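Local coordinates for mandelate racemase / muconate lactonizing enzyme, C-terminal domain protein (PDB 4JHM) that is a member of the mandelate racemase/muconate lactonizing enzyme family, with an enolase-like N-terminal domain and a TIM-barrel-type C-terminal domain, at residues Thr232-Val237 against Thr263-Asp268. Sequence-based numbering, arbitrary orientation.
Sequences TYQRLV and TGMWSD
Gln234 and Met265 mark the closest backbone approach, with their CA atoms 4.5 Å apart, where the helical turns of 232-237 meet the irregular segment 263-268. The one hydrogen bond across the contact runs from Gln234 NE2 to Thr263 O, 2.8 Å long and nearly straight at 170°. The acceptor lies close to the amide plane of Gln234, while the donor stands somewhat out of the carbonyl plane of Thr263. With CD anti to CA (chi2 -178°), the extended chain of Gln234 brings the amide carbon out toward this carbonyl, and Gln234 CG rests 4.1 Å from Met265 CG. Thr263 OG1 instead bonds back to His259 O in the preceding helix. That helix ends in a Schellman motif with Gly264, at positive phi, as its C-prime residue, and the carbonyl oxygen of Gly264 packs against CA of Gln234 and CB of Val237. The next carbonyl, Met265 O, touches CB and CD1 of Tyr233, CD1 at 3.4 Å, and also meets Val237 CG2. The same methyl of Val237 also touches Ser267 OG, 3.7 Å away. Beyond them Trp266 turns the edge of its five-membered ring toward the face of Tyr233, an offset edge-to-face pair with planes at 74° and centroids 5.6 Å apart. Both segments belong to the barrel-type domain, joining helix 230-239 to the loop after helix 254-262. Tyr233 and Val237 also pack on Ile244 of strand 243-245, whose backbone N bonds to Ser267 OG; on another side, Leu236 and Arg235 meet helix 203-215.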
loop_
_atom_site.group_PDB
_atom_site.type_symbol
_atom_site.label_atom_id
_atom_site.label_comp_id
_atom_site.label_asym_id
_atom_site.label_seq_id
_atom_site.Cartn_x
_atom_site.Cartn_y
_atom_site.Cartn_z
ATOM N N THR A 232 15.853 6.250 -3.252
ATOM C CA THR A 232 16.724 7.140 -2.493
ATOM C C THR A 232 16.143 8.543 -2.432
ATOM O O THR A 232 16.090 9.159 -1.357
ATOM C CB THR A 232 18.134 7.206 -3.096
ATOM O OG1 THR A 232 18.767 5.929 -2.966
ATOM C CG2 THR A 232 18.976 8.241 -2.384
ATOM N N TYR A 233 15.713 9.049 -3.586
ATOM C CA TYR A 233 15.025 10.332 -3.647
ATOM C C TYR A 233 13.810 10.338 -2.703
ATOM O O TYR A 233 13.603 11.286 -1.946
ATOM C CB TYR A 233 14.572 10.621 -5.072
ATOM C CG TYR A 233 15.531 11.454 -5.892
ATOM C CD1 TYR A 233 15.478 12.838 -5.851
ATOM C CD2 TYR A 233 16.465 10.861 -6.734
ATOM C CE1 TYR A 233 16.339 13.613 -6.602
ATOM C CE2 TYR A 233 17.330 11.633 -7.495
ATOM C CZ TYR A 233 17.260 13.011 -7.423
ATOM O OH TYR A 233 18.109 13.803 -8.170
ATOM N N GLN A 234 13.016 9.274 -2.749
ATOM C CA GLN A 234 11.855 9.145 -1.875
ATOM C C GLN A 234 12.240 9.296 -0.409
ATOM O O GLN A 234 11.518 9.924 0.371
ATOM C CB GLN A 234 11.164 7.798 -2.086
ATOM C CG GLN A 234 10.374 7.716 -3.383
ATOM C CD GLN A 234 9.650 6.391 -3.546
ATOM O OE1 GLN A 234 10.252 5.331 -3.430
ATOM N NE2 GLN A 234 8.354 6.451 -3.825
ATOM N N ARG A 235 13.389 8.728 -0.049
ATOM C CA ARG A 235 13.837 8.699 1.343
ATOM C C ARG A 235 14.412 10.056 1.778
ATOM O O ARG A 235 14.202 10.493 2.912
ATOM C CB ARG A 235 14.840 7.557 1.531
ATOM C CG ARG A 235 15.795 7.709 2.698
ATOM C CD ARG A 235 16.776 6.549 2.751
ATOM N NE ARG A 235 16.432 5.589 3.797
ATOM C CZ ARG A 235 17.111 5.451 4.928
ATOM N NH1 ARG A 235 16.725 4.565 5.826
ATOM N NH2 ARG A 235 18.180 6.204 5.162
ATOM N N LEU A 236 15.113 10.735 0.875
ATOM C CA LEU A 236 15.554 12.111 1.142
ATOM C C LEU A 236 14.375 13.054 1.394
ATOM O O LEU A 236 14.377 13.821 2.360
ATOM C CB LEU A 236 16.388 12.651 -0.020
ATOM C CG LEU A 236 17.819 12.124 -0.092
ATOM C CD1 LEU A 236 18.496 12.614 -1.361
ATOM C CD2 LEU A 236 18.595 12.548 1.143
ATOM N N VAL A 237 13.376 12.997 0.515
ATOM C CA VAL A 237 12.184 13.832 0.637
ATOM C C VAL A 237 11.328 13.430 1.837
ATOM O O VAL A 237 10.625 14.260 2.416
ATOM C CB VAL A 237 11.322 13.767 -0.643
ATOM C CG1 VAL A 237 9.953 14.391 -0.413
ATOM C CG2 VAL A 237 12.033 14.465 -1.794
ATOM N N THR A 263 4.661 9.840 -6.447
ATOM C CA THR A 263 5.277 8.877 -5.541
ATOM C C THR A 263 6.239 9.536 -4.551
ATOM O O THR A 263 6.950 8.845 -3.816
ATOM C CB THR A 263 6.015 7.774 -6.327
ATOM O OG1 THR A 263 6.995 8.361 -7.191
ATOM C CG2 THR A 263 5.037 6.981 -7.163
ATOM N N GLY A 264 6.264 10.868 -4.537
ATOM C CA GLY A 264 7.057 11.614 -3.561
ATOM C C GLY A 264 8.561 11.563 -3.780
ATOM O O GLY A 264 9.335 11.548 -2.824
HETATM N N MSE A 265 8.980 11.550 -5.041
HETATM C CA MSE A 265 10.398 11.569 -5.384
HETATM C C MSE A 265 10.994 12.944 -5.292
HETATM O O MSE A 265 12.179 13.084 -4.990
HETATM C CB MSE A 265 10.573 11.116 -6.824
HETATM C CG MSE A 265 10.122 9.674 -6.991
HETATM SE SE MSE A 265 10.717 9.028 -8.744
HETATM C CE MSE A 265 9.600 7.410 -8.778
ATOM N N TRP A 266 10.182 13.966 -5.562
ATOM C CA TRP A 266 10.667 15.338 -5.666
ATOM C C TRP A 266 9.911 16.320 -4.783
ATOM O O TRP A 266 8.720 16.151 -4.526
ATOM C CB TRP A 266 10.516 15.828 -7.099
ATOM C CG TRP A 266 11.203 15.007 -8.141
ATOM C CD1 TRP A 266 12.278 14.188 -7.973
ATOM C CD2 TRP A 266 10.887 14.973 -9.535
ATOM N NE1 TRP A 266 12.637 13.626 -9.176
ATOM C CE2 TRP A 266 11.797 14.096 -10.150
ATOM C CE3 TRP A 266 9.914 15.591 -10.321
ATOM C CZ2 TRP A 266 11.764 13.825 -11.511
ATOM C CZ3 TRP A 266 9.882 15.318 -11.671
ATOM C CH2 TRP A 266 10.802 14.445 -12.252
ATOM N N SER A 267 10.604 17.372 -4.356
ATOM C CA SER A 267 9.969 18.510 -3.682
ATOM C C SER A 267 9.573 19.587 -4.695
ATOM O O SER A 267 8.798 20.494 -4.390
ATOM C CB SER A 267 10.923 19.114 -2.662
ATOM O OG SER A 267 11.477 18.114 -1.834
ATOM N N ASP A 268 10.125 19.489 -5.899
ATOM C CA ASP A 268 9.748 20.357 -7.011
ATOM C C ASP A 268 9.895 19.564 -8.295
ATOM O O ASP A 268 10.089 18.347 -8.261
ATOM C CB ASP A 268 10.626 21.611 -7.057
ATOM C CG ASP A 268 12.111 21.297 -7.208
ATOM O OD1 ASP A 268 12.465 20.295 -7.871
ATOM O OD2 ASP A 268 12.932 22.067 -6.661
#